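Local structure of extracellular solute-binding protein family 1 (Kribbella flavida, 5IXP) at residues 3-12 / 55-65; 69-80 / 98-109. The protein probably captures a solute outside the cell and hands it to an ABC transporter, as periplasmic-binding-protein-like solute receptors do. All blocks are in the same frame, centred on the assembly; numbering follows the deposited sequence.

Contact 1. Residues 3-12 / 55-65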
loop_
_atom_site.group_PDB
_atom_site.type_symbol
_atom_site.label_atom_id
_atom_site.label_comp_id
_atom_site.label_asym_id
_atom_site.label_seq_id
_atom_site.Cartn_x
_atom_site.Cartn_y
_atom_site.Cartn_z
ATOM N N GLU A 3 -6.880 6.185 31.471
ATOM C CA GLU A 3 -6.649 7.223 30.475
ATOM C C GLU A 3 -5.736 6.668 29.393
ATOM O O GLU A 3 -4.617 6.241 29.679
ATOM C CB GLU A 3 -6.085 8.499 31.101
ATOM C CG GLU A 3 -6.940 8.966 32.279
ATOM C CD GLU A 3 -6.620 10.372 32.765
ATOM O OE1 GLU A 3 -7.598 11.088 33.070
ATOM O OE2 GLU A 3 -5.441 10.744 32.848
ATOM N N LEU A 4 -6.234 6.655 28.160
ATOM C CA LEU A 4 -5.498 6.139 27.018
ATOM C C LEU A 4 -5.255 7.250 26.013
ATOM O O LEU A 4 -6.155 8.042 25.727
ATOM C CB LEU A 4 -6.276 5.022 26.318
ATOM C CG LEU A 4 -6.535 3.749 27.129
ATOM C CD1 LEU A 4 -7.404 2.771 26.337
ATOM C CD2 LEU A 4 -5.208 3.119 27.529
ATOM N N THR A 5 -4.036 7.310 25.487
ATOM C CA THR A 5 -3.720 8.155 24.347
ATOM C C THR A 5 -3.559 7.272 23.123
ATOM O O THR A 5 -3.052 6.151 23.220
ATOM C CB THR A 5 -2.436 8.959 24.565
ATOM O OG1 THR A 5 -1.422 8.103 25.109
ATOM C CG2 THR A 5 -2.678 10.131 25.498
ATOM N N ILE A 6 -4.013 7.766 21.979
ATOM C CA ILE A 6 -3.807 7.089 20.711
ATOM C C ILE A 6 -3.260 8.112 19.728
ATOM O O ILE A 6 -3.827 9.203 19.582
ATOM C CB ILE A 6 -5.101 6.422 20.190
ATOM C CG1 ILE A 6 -4.873 5.868 18.785
ATOM C CG2 ILE A 6 -6.309 7.388 20.223
ATOM C CD1 ILE A 6 -6.000 4.919 18.316
ATOM N N ALA A 7 -2.143 7.776 19.079
ATOM C CA ALA A 7 -1.490 8.678 18.138
ATOM C C ALA A 7 -1.787 8.197 16.722
ATOM O O ALA A 7 -1.437 7.068 16.364
ATOM C CB ALA A 7 0.019 8.729 18.377
ATOM N N THR A 8 -2.446 9.040 15.934
ATOM C CA THR A 8 -2.764 8.737 14.547
ATOM C C THR A 8 -2.190 9.824 13.650
ATOM O O THR A 8 -1.710 10.863 14.113
ATOM C CB THR A 8 -4.283 8.603 14.307
ATOM O OG1 THR A 8 -4.934 9.858 14.538
ATOM C CG2 THR A 8 -4.888 7.541 15.221
ATOM N N PHE A 9 -2.248 9.568 12.348
ATOM C CA PHE A 9 -1.731 10.484 11.343
ATOM C C PHE A 9 -2.725 10.486 10.196
ATOM O O PHE A 9 -3.498 9.539 10.030
ATOM C CB PHE A 9 -0.323 10.065 10.860
ATOM C CG PHE A 9 -0.255 8.642 10.384
ATOM C CD1 PHE A 9 -0.561 8.317 9.064
ATOM C CD2 PHE A 9 0.089 7.618 11.262
ATOM C CE1 PHE A 9 -0.525 6.987 8.628
ATOM C CE2 PHE A 9 0.129 6.300 10.835
ATOM C CZ PHE A 9 -0.189 5.982 9.518
ATOM N N ASN A 10 -2.704 11.556 9.402
ATOM C CA ASN A 10 -3.713 11.751 8.364
ATOM C C ASN A 10 -5.090 11.584 8.998
ATOM O O ASN A 10 -5.306 12.074 10.109
ATOM C CB ASN A 10 -3.484 10.796 7.190
ATOM C CG ASN A 10 -2.177 11.089 6.449
ATOM O OD1 ASN A 10 -1.727 12.240 6.388
ATOM N ND2 ASN A 10 -1.567 10.049 5.885
ATOM N N GLU A 11 -6.026 10.894 8.353
ATOM C CA GLU A 11 -7.378 10.785 8.909
ATOM C C GLU A 11 -7.772 9.318 9.049
ATOM O O GLU A 11 -8.211 8.682 8.080
ATOM C CB GLU A 11 -8.392 11.545 8.059
ATOM C CG GLU A 11 -9.795 11.518 8.676
ATOM C CD GLU A 11 -9.792 11.988 10.130
ATOM O OE1 GLU A 11 -9.657 13.209 10.364
ATOM O OE2 GLU A 11 -9.894 11.135 11.040
ATOM N N PHE A 12 -7.657 8.793 10.273
ATOM C CA PHE A 12 -8.098 7.432 10.541
ATOM C C PHE A 12 -9.615 7.309 10.626
ATOM O O PHE A 12 -10.131 6.188 10.572
ATOM C CB PHE A 12 -7.445 6.914 11.829
ATOM C CG PHE A 12 -6.074 6.329 11.604
ATOM C CD1 PHE A 12 -5.084 7.085 11.019
ATOM C CD2 PHE A 12 -5.786 5.020 11.961
ATOM C CE1 PHE A 12 -3.818 6.560 10.793
ATOM C CE2 PHE A 12 -4.525 4.478 11.739
ATOM C CZ PHE A 12 -3.538 5.258 11.140
HETATM N N MSE A 55 5.606 8.006 24.396
HETATM C CA MSE A 55 4.757 7.269 23.455
HETATM C C MSE A 55 3.302 7.237 23.886
HETATM O O MSE A 55 2.983 7.222 25.080
HETATM C CB MSE A 55 5.254 5.839 23.269
HETATM C CG MSE A 55 6.659 5.793 22.700
HETATM SE SE MSE A 55 7.203 4.004 22.176
HETATM C CE MSE A 55 6.531 4.023 20.364
ATOM N N ALA A 56 2.428 7.219 22.886
ATOM C CA ALA A 56 1.019 6.991 23.139
ATOM C C ALA A 56 0.803 5.534 23.546
ATOM O O ALA A 56 1.647 4.662 23.310
ATOM C CB ALA A 56 0.190 7.335 21.901
ATOM N N ASP A 57 -0.338 5.278 24.192
ATOM C CA ASP A 57 -0.680 3.901 24.537
ATOM C C ASP A 57 -0.957 3.070 23.298
ATOM O O ASP A 57 -0.656 1.870 23.276
ATOM C CB ASP A 57 -1.892 3.869 25.462
ATOM C CG ASP A 57 -1.635 4.598 26.757
ATOM O OD1 ASP A 57 -0.899 4.048 27.602
ATOM O OD2 ASP A 57 -2.160 5.722 26.914
ATOM N N ILE A 58 -1.565 3.673 22.273
ATOM C CA ILE A 58 -1.736 3.041 20.966
ATOM C C ILE A 58 -1.016 3.920 19.958
ATOM O O ILE A 58 -1.312 5.117 19.858
ATOM C CB ILE A 58 -3.222 2.882 20.587
ATOM C CG1 ILE A 58 -3.935 1.959 21.583
ATOM C CG2 ILE A 58 -3.360 2.332 19.136
ATOM C CD1 ILE A 58 -5.487 1.977 21.445
ATOM N N GLU A 59 -0.076 3.337 19.217
ATOM C CA GLU A 59 0.670 4.048 18.180
ATOM C C GLU A 59 0.305 3.475 16.818
ATOM O O GLU A 59 0.523 2.281 16.567
ATOM C CB GLU A 59 2.187 3.944 18.405
ATOM C CG GLU A 59 2.714 4.755 19.604
ATOM C CD GLU A 59 2.921 6.236 19.287
ATOM O OE1 GLU A 59 2.746 6.621 18.119
ATOM O OE2 GLU A 59 3.272 7.014 20.211
ATOM N N ALA A 60 -0.205 4.330 15.928
ATOM C CA ALA A 60 -0.491 3.885 14.574
ATOM C C ALA A 60 0.800 3.778 13.773
ATOM O O ALA A 60 1.747 4.546 13.961
ATOM C CB ALA A 60 -1.460 4.829 13.862
HETATM N N MSE A 61 0.813 2.817 12.860
HETATM C CA MSE A 61 1.987 2.505 12.057
HETATM C C MSE A 61 1.540 2.150 10.649
HETATM O O MSE A 61 0.685 1.268 10.477
HETATM C CB MSE A 61 2.747 1.336 12.685
HETATM C CG MSE A 61 4.222 1.378 12.539
HETATM SE SE MSE A 61 4.994 0.269 13.883
HETATM C CE MSE A 61 5.240 1.446 15.386
ATOM N N GLU A 62 2.103 2.819 9.644
ATOM C CA GLU A 62 1.831 2.429 8.267
ATOM C C GLU A 62 2.630 1.176 7.913
ATOM O O GLU A 62 3.730 0.934 8.439
ATOM C CB GLU A 62 2.164 3.565 7.290
ATOM C CG GLU A 62 1.238 3.625 6.072
ATOM C CD GLU A 62 1.840 3.016 4.805
ATOM O OE1 GLU A 62 3.032 2.663 4.806
ATOM O OE2 GLU A 62 1.120 2.905 3.797
ATOM N N VAL A 63 2.065 0.370 7.009
ATOM C CA VAL A 63 2.693 -0.913 6.707
ATOM C C VAL A 63 4.088 -0.725 6.124
ATOM O O VAL A 63 4.954 -1.597 6.285
ATOM C CB VAL A 63 1.804 -1.758 5.772
ATOM C CG1 VAL A 63 1.674 -1.100 4.389
ATOM C CG2 VAL A 63 2.355 -3.184 5.685
ATOM N N SER A 64 4.354 0.406 5.468
ATOM C CA SER A 64 5.681 0.531 4.871
ATOM C C SER A 64 6.775 0.800 5.898
ATOM O O SER A 64 7.956 0.668 5.558
ATOM C CB SER A 64 5.707 1.622 3.801
ATOM O OG SER A 64 5.537 2.900 4.384
ATOM N N TRP A 65 6.412 1.172 7.135
ATOM C CA TRP A 65 7.376 1.403 8.213
ATOM C C TRP A 65 7.572 0.202 9.115
ATOM O O TRP A 65 8.581 0.140 9.825
ATOM C CB TRP A 65 6.942 2.536 9.157
ATOM C CG TRP A 65 6.280 3.696 8.572
ATOM C CD1 TRP A 65 6.419 4.173 7.313
ATOM C CD2 TRP A 65 5.346 4.555 9.237
ATOM N NE1 TRP A 65 5.621 5.273 7.137
ATOM C CE2 TRP A 65 4.952 5.531 8.307
ATOM C CE3 TRP A 65 4.799 4.584 10.524
ATOM C CZ2 TRP A 65 4.041 6.528 8.621
ATOM C CZ3 TRP A 65 3.898 5.569 10.838
ATOM C CH2 TRP A 65 3.527 6.539 9.891
HETATM O O HOH W 1 -1.935 7.392 28.963
HETATM O O HOH W 2 -2.336 4.855 30.192
#
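I6 and A7 pair in parallel with I58 and E59, joining strand 3-8 to strand 58-62, whose axes run 4.8 Å apart and 12° from parallel. Three backbone bonds make the pairing: I58 N to T5 O, A7 N to I58 O at 2.9 Å, and A60 N to A7 O.

Ahead of this pairing, side chains take over. T5 N gives a nearly straight bond (169°) to the anti lone pair of D57 OD2, 2.8 Å away. In the modelled conformer of T5, D57 N donates back to T5 OG1 at 3.2 Å; chi1 of 45° turns that hydroxyl toward the loop leading into strand 58-62. S281 holds D57 OD1, and two waters lie within hydrogen-bonding distance of both E3 O and the carboxylate.

Apolar contacts are made on both faces. CD1 of I6 meets CG2 of I58 at 3.8 Å, while the methyls of A7 and A56 touch on the other. In the conformer given, CH2 of W65 lies over one face of the F9 ring, toward its rim, 3.5 Å from F9 CE2, the rings set obliquely; F12 covers the opposite face.

Strand 3-8 lies between strands 28-34 and 58-62, all parallel, with helices 15-24 and 38-51 in the crossovers, consistent with a lobe of the periplasmic-binding-protein fold. Strand 269-276 runs antiparallel beside 58-62. Helix 284-294 packs on the isoleucine face; helix 38-51 touches E59 and W65.

Contact 2. Residues 69-80 / 98-109; sequences YLAKADKFVDLR and SATTSDGRIIGY
Two irregular segments meet at the edge of a lobe of the solute-binding fold, where an Asx turn at D78 presents OD1 to the other segment. That oxygen accepts from R80 N two residues on and, across the contact, from I106 N at 3.0 Å, the two donors coming from opposite faces of the carboxylate plane. L79 N then bonds I106 O at 2.8 Å, and a water lies within hydrogen-bonding distance of V77 O and I107 O.

R105 carries the charged side. Bent at chi3 (-73°), its chain swings the guanidinium side-on to D103, NE to OD2 at 2.6 Å and NH1 to OD1, while NH2 reaches D74 OD1 at 2.8 Å nearly along the C-O axis. One arginine thus ties the T101-G104 type I turn to the 3-10 segment 73-75, with A73 CB under one face of the guanidinium. A methionine in its place would probably leave D74 and D103 without their shared counter-charge and let the turn drift from 73-75. G104 O lies over one face of the R80 guanidinium without a bond, and R80 NH1 makes a weak salt bridge to D78 OD2.

Apolar side chains pack between the segments. CD2 of L70 meets CD1 of I107 at 3.8 Å, and CG2 of I107 settles against the CB atoms of A73 and F76. L79 CD1 sits 3.6 Å from the centroid of the Y109 ring, 6° off its normal, a CH-pi contact.

Helix 284-294 packs against L79 and Y109, helix 38-51 covers Y69, and strand 269-276 flanks F76 and A99; Y109 pairs through its backbone with L275.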
loop_
_atom_site.group_PDB
_atom_site.type_symbol
_atom_site.label_atom_id
_atom_site.label_comp_id
_atom_site.label_asym_id
_atom_site.label_seq_id
_atom_site.Cartn_x
_atom_site.Cartn_y
_atom_site.Cartn_z
ATOM N N TYR A 69 10.107 -1.840 12.930
ATOM C CA TYR A 69 9.714 -2.096 14.304
ATOM C C TYR A 69 9.482 -3.568 14.592
ATOM O O TYR A 69 9.539 -3.968 15.760
ATOM C CB TYR A 69 8.489 -1.239 14.648
ATOM C CG TYR A 69 8.904 0.201 14.540
ATOM C CD1 TYR A 69 9.671 0.785 15.533
ATOM C CD2 TYR A 69 8.636 0.939 13.402
ATOM C CE1 TYR A 69 10.113 2.096 15.424
ATOM C CE2 TYR A 69 9.074 2.247 13.282
ATOM C CZ TYR A 69 9.809 2.814 14.301
ATOM O OH TYR A 69 10.243 4.100 14.184
ATOM N N LEU A 70 9.274 -4.390 13.559
ATOM C CA LEU A 70 9.375 -5.829 13.755
ATOM C C LEU A 70 10.747 -6.196 14.304
ATOM O O LEU A 70 10.870 -7.084 15.154
ATOM C CB LEU A 70 9.103 -6.567 12.442
ATOM C CG LEU A 70 7.662 -6.523 11.902
ATOM C CD1 LEU A 70 7.592 -7.055 10.470
ATOM C CD2 LEU A 70 6.718 -7.297 12.803
ATOM N N ALA A 71 11.790 -5.501 13.851
ATOM C CA ALA A 71 13.129 -5.750 14.373
ATOM C C ALA A 71 13.296 -5.258 15.804
ATOM O O ALA A 71 14.273 -5.629 16.463
ATOM C CB ALA A 71 14.180 -5.100 13.466
ATOM N N LYS A 72 12.368 -4.438 16.296
ATOM C CA LYS A 72 12.379 -3.947 17.665
ATOM C C LYS A 72 11.194 -4.486 18.455
ATOM O O LYS A 72 10.675 -3.809 19.346
ATOM C CB LYS A 72 12.374 -2.418 17.683
ATOM C CG LYS A 72 13.581 -1.791 17.031
ATOM C CD LYS A 72 13.440 -0.280 16.971
ATOM C CE LYS A 72 14.757 0.373 16.607
ATOM N NZ LYS A 72 15.808 0.070 17.619
ATOM N N ALA A 73 10.754 -5.707 18.138
ATOM C CA ALA A 73 9.501 -6.205 18.692
ATOM C C ALA A 73 9.535 -6.326 20.208
ATOM O O ALA A 73 8.467 -6.339 20.832
ATOM C CB ALA A 73 9.143 -7.550 18.074
ATOM N N ASP A 74 10.731 -6.415 20.810
ATOM C CA ASP A 74 10.837 -6.449 22.264
ATOM C C ASP A 74 10.188 -5.230 22.906
ATOM O O ASP A 74 9.767 -5.288 24.065
ATOM C CB ASP A 74 12.308 -6.523 22.695
ATOM C CG ASP A 74 12.864 -7.933 22.681
ATOM O OD1 ASP A 74 12.218 -8.828 22.093
ATOM O OD2 ASP A 74 13.964 -8.140 23.252
ATOM N N LYS A 75 10.106 -4.120 22.182
ATOM C CA LYS A 75 9.577 -2.878 22.721
ATOM C C LYS A 75 8.085 -2.718 22.488
ATOM O O LYS A 75 7.526 -1.663 22.818
ATOM C CB LYS A 75 10.335 -1.701 22.122
ATOM C CG LYS A 75 11.811 -1.799 22.416
ATOM C CD LYS A 75 12.518 -0.496 22.199
ATOM C CE LYS A 75 14.005 -0.676 22.440
ATOM N NZ LYS A 75 14.705 0.619 22.287
ATOM N N PHE A 76 7.426 -3.740 21.947
ATOM C CA PHE A 76 5.993 -3.694 21.699
ATOM C C PHE A 76 5.307 -4.863 22.382
ATOM O O PHE A 76 5.888 -5.939 22.550
ATOM C CB PHE A 76 5.697 -3.705 20.197
ATOM C CG PHE A 76 6.131 -2.454 19.508
ATOM C CD1 PHE A 76 7.431 -2.315 19.050
ATOM C CD2 PHE A 76 5.249 -1.397 19.348
ATOM C CE1 PHE A 76 7.843 -1.149 18.427
ATOM C CE2 PHE A 76 5.654 -0.231 18.724
ATOM C CZ PHE A 76 6.955 -0.108 18.260
ATOM N N VAL A 77 4.066 -4.625 22.802
ATOM C CA VAL A 77 3.252 -5.699 23.346
ATOM C C VAL A 77 3.009 -6.739 22.263
ATOM O O VAL A 77 2.609 -6.411 21.139
ATOM C CB VAL A 77 1.935 -5.131 23.892
ATOM C CG1 VAL A 77 0.955 -6.257 24.217
ATOM C CG2 VAL A 77 2.208 -4.271 25.120
ATOM N N ASP A 78 3.291 -8.000 22.585
ATOM C CA ASP A 78 2.815 -9.112 21.772
ATOM C C ASP A 78 1.318 -9.246 22.005
ATOM O O ASP A 78 0.885 -9.631 23.094
ATOM C CB ASP A 78 3.571 -10.384 22.151
ATOM C CG ASP A 78 3.141 -11.599 21.338
ATOM O OD1 ASP A 78 2.341 -11.447 20.393
ATOM O OD2 ASP A 78 3.626 -12.717 21.644
ATOM N N LEU A 79 0.513 -8.881 21.003
ATOM C CA LEU A 79 -0.930 -8.886 21.195
ATOM C C LEU A 79 -1.481 -10.294 21.398
ATOM O O LEU A 79 -2.625 -10.440 21.842
ATOM C CB LEU A 79 -1.610 -8.178 20.011
ATOM C CG LEU A 79 -1.158 -6.701 19.879
ATOM C CD1 LEU A 79 -1.575 -6.086 18.535
ATOM C CD2 LEU A 79 -1.673 -5.847 21.031
ATOM N N ARG A 80 -0.691 -11.328 21.111
ATOM C CA ARG A 80 -1.095 -12.681 21.494
ATOM C C ARG A 80 -1.258 -12.815 22.999
ATOM O O ARG A 80 -2.028 -13.660 23.464
ATOM C CB ARG A 80 -0.085 -13.695 20.978
ATOM C CG ARG A 80 -0.242 -13.948 19.509
ATOM C CD ARG A 80 1.091 -14.028 18.834
ATOM N NE ARG A 80 1.594 -15.390 18.775
ATOM C CZ ARG A 80 2.713 -15.803 19.357
ATOM N NH1 ARG A 80 3.465 -14.958 20.053
ATOM N NH2 ARG A 80 3.086 -17.065 19.226
ATOM N N SER A 98 2.000 -9.341 7.945
ATOM C CA SER A 98 2.892 -8.192 7.817
ATOM C C SER A 98 3.209 -7.547 9.157
ATOM O O SER A 98 4.184 -6.793 9.246
ATOM C CB SER A 98 2.296 -7.146 6.872
ATOM O OG SER A 98 2.132 -7.659 5.558
ATOM N N ALA A 99 2.415 -7.815 10.196
ATOM C CA ALA A 99 2.684 -7.326 11.544
ATOM C C ALA A 99 3.098 -8.451 12.488
ATOM O O ALA A 99 2.993 -8.303 13.713
ATOM C CB ALA A 99 1.461 -6.587 12.102
ATOM N N THR A 100 3.568 -9.571 11.943
ATOM C CA THR A 100 4.012 -10.717 12.728
ATOM C C THR A 100 5.515 -10.883 12.556
ATOM O O THR A 100 6.025 -10.832 11.431
ATOM C CB THR A 100 3.286 -11.995 12.298
ATOM O OG1 THR A 100 1.877 -11.786 12.387
ATOM C CG2 THR A 100 3.667 -13.177 13.199
ATOM N N THR A 101 6.216 -11.067 13.672
ATOM C CA THR A 101 7.656 -11.258 13.656
ATOM C C THR A 101 8.000 -12.654 13.154
ATOM O O THR A 101 7.148 -13.538 13.054
ATOM C CB THR A 101 8.242 -11.088 15.051
ATOM O OG1 THR A 101 7.769 -12.153 15.884
ATOM C CG2 THR A 101 7.825 -9.741 15.648
ATOM N N SER A 102 9.288 -12.852 12.871
ATOM C CA SER A 102 9.762 -14.172 12.466
ATOM C C SER A 102 9.450 -15.224 13.517
ATOM O O SER A 102 9.184 -16.381 13.178
ATOM C CB SER A 102 11.263 -14.125 12.198
ATOM O OG SER A 102 11.559 -13.201 11.162
ATOM N N ASP A 103 9.453 -14.843 14.790
ATOM C CA ASP A 103 9.221 -15.777 15.880
ATOM C C ASP A 103 7.755 -15.881 16.275
ATOM O O ASP A 103 7.439 -16.569 17.249
ATOM C CB ASP A 103 10.061 -15.383 17.097
ATOM C CG ASP A 103 9.853 -13.940 17.499
ATOM O OD1 ASP A 103 10.651 -13.076 17.073
ATOM O OD2 ASP A 103 8.877 -13.668 18.228
ATOM N N GLY A 104 6.856 -15.201 15.562
ATOM C CA GLY A 104 5.434 -15.367 15.769
ATOM C C GLY A 104 4.743 -14.306 16.602
ATOM O O GLY A 104 3.522 -14.392 16.785
ATOM N N ARG A 105 5.468 -13.319 17.123
ATOM C CA ARG A 105 4.825 -12.274 17.909
ATOM C C ARG A 105 4.036 -11.341 16.997
ATOM O O ARG A 105 4.481 -11.006 15.899
ATOM C CB ARG A 105 5.873 -11.492 18.701
ATOM C CG ARG A 105 6.498 -12.302 19.837
ATOM C CD ARG A 105 7.639 -11.540 20.496
ATOM N NE ARG A 105 8.831 -11.481 19.652
ATOM C CZ ARG A 105 9.888 -10.716 19.905
ATOM N NH1 ARG A 105 10.932 -10.732 19.085
ATOM N NH2 ARG A 105 9.893 -9.921 20.967
ATOM N N ILE A 106 2.854 -10.932 17.446
ATOM C CA ILE A 106 1.983 -10.070 16.652
ATOM C C ILE A 106 1.990 -8.696 17.304
ATOM O O ILE A 106 1.499 -8.530 18.428
ATOM C CB ILE A 106 0.560 -10.633 16.545
ATOM C CG1 ILE A 106 0.587 -12.000 15.856
ATOM C CG2 ILE A 106 -0.338 -9.665 15.783
ATOM C CD1 ILE A 106 -0.747 -12.709 15.866
ATOM N N ILE A 107 2.547 -7.698 16.615
ATOM C CA ILE A 107 2.714 -6.392 17.241
ATOM C C ILE A 107 1.708 -5.368 16.752
ATOM O O ILE A 107 1.689 -4.245 17.277
ATOM C CB ILE A 107 4.146 -5.850 17.065
ATOM C CG1 ILE A 107 4.463 -5.564 15.596
ATOM C CG2 ILE A 107 5.166 -6.823 17.682
ATOM C CD1 ILE A 107 5.736 -4.711 15.422
ATOM N N GLY A 108 0.862 -5.710 15.791
ATOM C CA GLY A 108 -0.118 -4.758 15.292
ATOM C C GLY A 108 -1.437 -5.404 14.922
ATOM O O GLY A 108 -1.494 -6.553 14.473
ATOM N N TYR A 109 -2.506 -4.631 15.112
ATOM C CA TYR A 109 -3.840 -4.957 14.625
ATOM C C TYR A 109 -4.132 -4.130 13.376
ATOM O O TYR A 109 -4.051 -2.897 13.414
ATOM C CB TYR A 109 -4.890 -4.662 15.694
ATOM C CG TYR A 109 -4.957 -5.661 16.826
ATOM C CD1 TYR A 109 -4.629 -7.000 16.624
ATOM C CD2 TYR A 109 -5.396 -5.273 18.089
ATOM C CE1 TYR A 109 -4.728 -7.933 17.650
ATOM C CE2 TYR A 109 -5.491 -6.195 19.132
ATOM C CZ TYR A 109 -5.152 -7.520 18.906
ATOM O OH TYR A 109 -5.252 -8.434 19.942
HETATM O O HOH W 3 1.995 -4.010 19.901
#

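The two contacts follow one another in the sequence, and strand 58-62 of contact 1 leads straight on to helix 66-70, where contact 2 begins. Their centres lie about 15 Å apart. They also touch through side chains: M61, a selenomethionine, points away from strand 3-8 and packs against contact 2, its CE 3.7 Å from F76 CZ and its SE 3.7 Å from Y69 CD2. V63 CG2 adds a looser touch on S98 CB, 4.1 Å. Strand 269-276 is common ground, pairing with strand 58-62 and with strand 108-121, so both contacts build on one sheet.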